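Local atomic coordinates of kojibiose phosphorylase (Gut metagenome, PDB entry 6W0P), a protein that belongs to glycoside hydrolase family 65, joining an N-terminal beta-sandwich domain to a helical, (alpha/alpha)6-barrel catalytic domain. Residues A[1-13]-A[647-659]. Numbering follows the deposited sequence.
Sequences MIKIPKRYLETEP and FATRLDLDDYNNN
Arg7 and Arg650 clamp the carboxylate of Asp654 from opposite faces. Arg7 binds side-on, with NE 2.9 Å from Asp654 OD1 and NH2 2.9 Å from Asp654 OD2. Arg650 grips the same two oxygens through its own NE and NH2. The guanidinium planes lie 47° apart, and Arg650 NH2 sits over one face of that of Arg7, 3.3 Å from Arg7 NE. The shared carboxylate probably offsets this closeness of like charges. Bends at chi2 and chi3 fold the Arg7 chain back to Asp654. Next to this network, Lys6 N makes a nearly straight bond to Asp654 O (174°). Thus residues 1-9, which lead into the short outermost strand 10-11 of the large antiparallel sheet, are fastened to a loop of the family 65 catalytic domain, between helices 638-645 and 666-680. The Ile4-Pro5 peptide lies over one face of the Tyr656 ring and Phe647 over the other; Pro5 CB meets Tyr656 OH at 3.4 Å. Lys6 NZ is held by Ile4 O, Asp655 O and Asn658 OD1, the last at 2.9 Å. Arg650, Leu653 and Asp654 are buried, whereas the solvent side lies along Lys3 to Pro5 and Arg7. The extended Lys3 chain reaches Asn657 OD1 with NZ at 2.7 Å. Water 1 links Ile4 N to Tyr656 O.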
loop_
_atom_site.group_PDB
_atom_site.type_symbol
_atom_site.label_atom_id
_atom_site.label_comp_id
_atom_site.label_asym_id
_atom_site.label_seq_id
_atom_site.Cartn_x
_atom_site.Cartn_y
_atom_site.Cartn_z
ATOM N N MET A 1 -9.746 3.317 24.397
ATOM C CA MET A 1 -9.707 3.366 25.901
ATOM C C MET A 1 -11.069 3.859 26.395
ATOM O O MET A 1 -12.026 3.769 25.600
ATOM C CB MET A 1 -8.590 4.289 26.408
ATOM C CG MET A 1 -8.667 5.746 25.916
ATOM S SD MET A 1 -7.029 6.539 25.806
ATOM C CE MET A 1 -7.378 8.059 24.921
ATOM N N ILE A 2 -11.158 4.347 27.641
ATOM C CA ILE A 2 -12.346 5.117 28.122
ATOM C C ILE A 2 -12.261 6.541 27.557
ATOM O O ILE A 2 -11.260 7.240 27.802
ATOM C CB ILE A 2 -12.502 5.085 29.659
ATOM C CG1 ILE A 2 -12.860 3.677 30.163
ATOM C CG2 ILE A 2 -13.517 6.127 30.131
ATOM C CD1 ILE A 2 -13.955 2.960 29.374
ATOM N N LYS A 3 -13.284 6.918 26.794
ATOM C CA LYS A 3 -13.478 8.262 26.195
ATOM C C LYS A 3 -14.231 9.147 27.193
ATOM O O LYS A 3 -15.135 8.637 27.880
ATOM C CB LYS A 3 -14.273 8.118 24.898
ATOM C CG LYS A 3 -13.629 7.216 23.865
ATOM C CD LYS A 3 -14.508 7.001 22.670
ATOM C CE LYS A 3 -13.814 6.300 21.526
ATOM N NZ LYS A 3 -14.790 6.041 20.444
ATOM N N ILE A 4 -13.887 10.428 27.248
ATOM C CA ILE A 4 -14.468 11.390 28.227
ATOM C C ILE A 4 -15.175 12.529 27.500
ATOM O O ILE A 4 -14.851 12.876 26.361
ATOM C CB ILE A 4 -13.394 11.893 29.215
ATOM C CG1 ILE A 4 -12.238 12.623 28.523
ATOM C CG2 ILE A 4 -12.898 10.739 30.081
ATOM C CD1 ILE A 4 -11.604 13.716 29.372
ATOM N N PRO A 5 -16.196 13.118 28.159
ATOM C CA PRO A 5 -16.858 14.318 27.656
ATOM C C PRO A 5 -16.017 15.598 27.824
ATOM O O PRO A 5 -15.389 15.753 28.821
ATOM C CB PRO A 5 -18.126 14.410 28.525
ATOM C CG PRO A 5 -17.730 13.746 29.846
ATOM C CD PRO A 5 -16.756 12.655 29.442
ATOM N N LYS A 6 -16.006 16.449 26.801
ATOM C CA LYS A 6 -15.589 17.871 26.874
ATOM C C LYS A 6 -16.860 18.709 26.760
ATOM O O LYS A 6 -17.197 19.185 25.649
ATOM C CB LYS A 6 -14.554 18.201 25.791
ATOM C CG LYS A 6 -13.121 17.754 26.094
ATOM C CD LYS A 6 -12.909 16.252 26.057
ATOM C CE LYS A 6 -13.189 15.655 24.693
ATOM N NZ LYS A 6 -12.983 14.188 24.668
ATOM N N ARG A 7 -17.553 18.839 27.879
ATOM C CA ARG A 7 -18.869 19.506 28.003
ATOM C C ARG A 7 -18.633 21.021 28.074
ATOM O O ARG A 7 -18.241 21.491 29.145
ATOM C CB ARG A 7 -19.555 18.992 29.271
ATOM C CG ARG A 7 -20.821 19.746 29.645
ATOM C CD ARG A 7 -21.885 19.584 28.579
ATOM N NE ARG A 7 -22.169 18.171 28.372
ATOM C CZ ARG A 7 -23.085 17.452 29.038
ATOM N NH1 ARG A 7 -23.858 18.008 29.958
ATOM N NH2 ARG A 7 -23.229 16.167 28.753
ATOM N N TYR A 8 -18.849 21.758 26.983
ATOM C CA TYR A 8 -18.725 23.236 26.966
ATOM C C TYR A 8 -20.033 23.889 26.511
ATOM O O TYR A 8 -20.093 25.147 26.624
ATOM C CB TYR A 8 -17.571 23.696 26.079
ATOM C CG TYR A 8 -17.807 23.646 24.584
ATOM C CD1 TYR A 8 -17.748 22.452 23.886
ATOM C CD2 TYR A 8 -18.037 24.799 23.855
ATOM C CE1 TYR A 8 -17.918 22.404 22.509
ATOM C CE2 TYR A 8 -18.216 24.769 22.479
ATOM C CZ TYR A 8 -18.161 23.565 21.801
ATOM O OH TYR A 8 -18.333 23.518 20.441
ATOM N N LEU A 9 -21.032 23.108 26.071
ATOM C CA LEU A 9 -22.314 23.658 25.543
ATOM C C LEU A 9 -23.409 23.549 26.604
ATOM O O LEU A 9 -23.427 22.572 27.354
ATOM C CB LEU A 9 -22.683 22.947 24.236
ATOM C CG LEU A 9 -21.707 23.232 23.093
ATOM C CD1 LEU A 9 -22.020 22.389 21.872
ATOM C CD2 LEU A 9 -21.728 24.701 22.710
ATOM N N GLU A 10 -24.273 24.552 26.678
ATOM C CA GLU A 10 -25.448 24.541 27.581
ATOM C C GLU A 10 -26.386 23.394 27.181
ATOM O O GLU A 10 -26.484 23.041 25.973
ATOM C CB GLU A 10 -26.192 25.872 27.551
ATOM C CG GLU A 10 -25.351 27.053 28.008
ATOM C CD GLU A 10 -24.468 26.814 29.224
ATOM O OE1 GLU A 10 -23.276 27.158 29.167
ATOM O OE2 GLU A 10 -24.971 26.262 30.223
ATOM N N THR A 11 -27.042 22.839 28.193
ATOM C CA THR A 11 -28.044 21.757 28.107
ATOM C C THR A 11 -29.445 22.361 28.081
ATOM O O THR A 11 -29.884 22.841 29.130
ATOM C CB THR A 11 -27.894 20.802 29.287
ATOM O OG1 THR A 11 -26.574 20.275 29.180
ATOM C CG2 THR A 11 -28.904 19.682 29.240
ATOM N N GLU A 12 -30.093 22.318 26.920
ATOM C CA GLU A 12 -31.511 22.703 26.709
ATOM C C GLU A 12 -32.150 21.667 25.794
ATOM O O GLU A 12 -31.502 21.172 24.874
ATOM C CB GLU A 12 -31.657 24.040 25.994
ATOM C CG GLU A 12 -31.144 25.240 26.752
ATOM C CD GLU A 12 -31.553 26.527 26.059
ATOM O OE1 GLU A 12 -32.569 26.493 25.293
ATOM O OE2 GLU A 12 -30.863 27.555 26.280
ATOM N N PRO A 13 -33.454 21.375 25.956
ATOM C CA PRO A 13 -34.074 20.294 25.202
ATOM C C PRO A 13 -34.279 20.625 23.719
ATOM O O PRO A 13 -34.297 19.669 22.971
ATOM C CB PRO A 13 -35.423 20.029 25.906
ATOM C CG PRO A 13 -35.698 21.271 26.740
ATOM C CD PRO A 13 -34.380 22.023 26.893
ATOM N N PHE A 647 -22.762 7.120 26.114
ATOM C CA PHE A 647 -22.820 8.519 25.615
ATOM C C PHE A 647 -23.293 8.564 24.150
ATOM O O PHE A 647 -22.908 9.492 23.423
ATOM C CB PHE A 647 -21.454 9.187 25.790
ATOM C CG PHE A 647 -20.288 8.381 25.282
ATOM C CD1 PHE A 647 -19.899 8.456 23.962
ATOM C CD2 PHE A 647 -19.593 7.536 26.141
ATOM C CE1 PHE A 647 -18.832 7.711 23.492
ATOM C CE2 PHE A 647 -18.525 6.788 25.673
ATOM C CZ PHE A 647 -18.151 6.874 24.345
ATOM N N ALA A 648 -24.136 7.625 23.729
ATOM C CA ALA A 648 -24.605 7.484 22.332
ATOM C C ALA A 648 -25.149 8.816 21.781
ATOM O O ALA A 648 -24.901 9.065 20.618
ATOM C CB ALA A 648 -25.659 6.407 22.250
ATOM N N THR A 649 -25.871 9.625 22.574
ATOM C CA THR A 649 -26.512 10.883 22.103
ATOM C C THR A 649 -25.536 12.065 22.144
ATOM O O THR A 649 -25.944 13.145 21.614
ATOM C CB THR A 649 -27.771 11.248 22.892
ATOM O OG1 THR A 649 -27.403 11.741 24.182
ATOM C CG2 THR A 649 -28.727 10.081 23.038
ATOM N N ARG A 650 -24.326 11.883 22.712
ATOM C CA ARG A 650 -23.384 12.980 23.072
ATOM C C ARG A 650 -22.052 12.888 22.306
ATOM O O ARG A 650 -21.170 13.719 22.574
ATOM C CB ARG A 650 -23.076 12.948 24.579
ATOM C CG ARG A 650 -24.301 12.994 25.481
ATOM C CD ARG A 650 -25.141 14.242 25.263
ATOM N NE ARG A 650 -24.353 15.449 25.466
ATOM C CZ ARG A 650 -24.861 16.662 25.578
ATOM N NH1 ARG A 650 -26.176 16.840 25.530
ATOM N NH2 ARG A 650 -24.037 17.695 25.743
ATOM N N LEU A 651 -21.866 11.933 21.403
ATOM C CA LEU A 651 -20.516 11.699 20.853
ATOM C C LEU A 651 -19.984 12.994 20.232
ATOM O O LEU A 651 -18.816 13.344 20.532
ATOM C CB LEU A 651 -20.525 10.551 19.842
ATOM C CG LEU A 651 -19.128 10.087 19.423
ATOM C CD1 LEU A 651 -19.063 8.574 19.353
ATOM C CD2 LEU A 651 -18.729 10.676 18.076
ATOM N N ASP A 652 -20.785 13.695 19.415
ATOM C CA ASP A 652 -20.368 14.992 18.796
ATOM C C ASP A 652 -20.494 16.166 19.793
ATOM O O ASP A 652 -19.525 16.960 19.915
ATOM C CB ASP A 652 -21.127 15.231 17.493
ATOM C CG ASP A 652 -20.646 14.267 16.429
ATOM O OD1 ASP A 652 -19.407 14.215 16.201
ATOM O OD2 ASP A 652 -21.477 13.548 15.881
ATOM N N LEU A 653 -21.623 16.326 20.491
ATOM C CA LEU A 653 -21.799 17.530 21.359
ATOM C C LEU A 653 -20.631 17.651 22.349
ATOM O O LEU A 653 -20.158 18.782 22.581
ATOM C CB LEU A 653 -23.135 17.457 22.089
ATOM C CG LEU A 653 -24.371 17.618 21.213
ATOM C CD1 LEU A 653 -25.605 17.352 22.019
ATOM C CD2 LEU A 653 -24.459 19.005 20.600
ATOM N N ASP A 654 -20.207 16.536 22.945
ATOM C CA ASP A 654 -19.135 16.539 23.971
ATOM C C ASP A 654 -17.849 15.928 23.385
ATOM O O ASP A 654 -16.934 15.644 24.206
ATOM C CB ASP A 654 -19.609 15.822 25.249
ATOM C CG ASP A 654 -20.933 16.322 25.819
ATOM O OD1 ASP A 654 -21.199 17.541 25.751
ATOM O OD2 ASP A 654 -21.700 15.490 26.328
ATOM N N ASP A 655 -17.784 15.671 22.073
ATOM C CA ASP A 655 -16.522 15.386 21.320
ATOM C C ASP A 655 -15.746 14.207 21.948
ATOM O O ASP A 655 -14.519 14.367 22.212
ATOM C CB ASP A 655 -15.655 16.661 21.268
ATOM C CG ASP A 655 -14.494 16.684 20.269
ATOM O OD1 ASP A 655 -14.401 15.770 19.387
ATOM O OD2 ASP A 655 -13.673 17.642 20.358
ATOM N N TYR A 656 -16.390 13.056 22.191
ATOM C CA TYR A 656 -15.749 11.873 22.830
ATOM C C TYR A 656 -14.591 11.311 21.976
ATOM O O TYR A 656 -13.649 10.724 22.595
ATOM C CB TYR A 656 -16.778 10.776 23.139
ATOM C CG TYR A 656 -17.584 10.994 24.403
ATOM C CD1 TYR A 656 -18.668 11.859 24.435
ATOM C CD2 TYR A 656 -17.283 10.307 25.565
ATOM C CE1 TYR A 656 -19.430 12.022 25.586
ATOM C CE2 TYR A 656 -18.023 10.464 26.727
ATOM C CZ TYR A 656 -19.105 11.322 26.735
ATOM O OH TYR A 656 -19.815 11.505 27.880
ATOM N N ASN A 657 -14.645 11.440 20.634
ATOM C CA ASN A 657 -13.614 10.919 19.705
ATOM C C ASN A 657 -12.475 11.946 19.508
ATOM O O ASN A 657 -11.487 11.606 18.811
ATOM C CB ASN A 657 -14.237 10.483 18.373
ATOM C CG ASN A 657 -14.931 9.131 18.423
ATOM O OD1 ASN A 657 -15.162 8.575 19.492
ATOM N ND2 ASN A 657 -15.243 8.567 17.266
ATOM N N ASN A 658 -12.631 13.177 20.009
ATOM C CA ASN A 658 -11.654 14.289 19.900
ATOM C C ASN A 658 -11.445 14.747 18.440
ATOM O O ASN A 658 -10.508 15.502 18.214
ATOM C CB ASN A 658 -10.328 13.945 20.588
ATOM C CG ASN A 658 -10.453 13.907 22.100
ATOM O OD1 ASN A 658 -10.943 14.849 22.720
ATOM N ND2 ASN A 658 -10.044 12.807 22.698
ATOM N N ASN A 659 -12.316 14.408 17.495
ATOM C CA ASN A 659 -12.164 14.849 16.079
ATOM C C ASN A 659 -13.494 15.414 15.537
ATOM O O ASN A 659 -13.681 15.433 14.320
ATOM C CB ASN A 659 -11.640 13.702 15.204
ATOM C CG ASN A 659 -12.648 12.560 15.103
ATOM O OD1 ASN A 659 -13.583 12.490 15.903
ATOM N ND2 ASN A 659 -12.485 11.672 14.129
HETATM O O HOH W 1 -12.263 11.040 24.697
HETATM O O HOH W 2 -17.038 19.061 22.999
HETATM O O HOH W 3 -20.686 20.158 24.917
HETATM O O HOH W 4 -24.991 20.223 26.552
#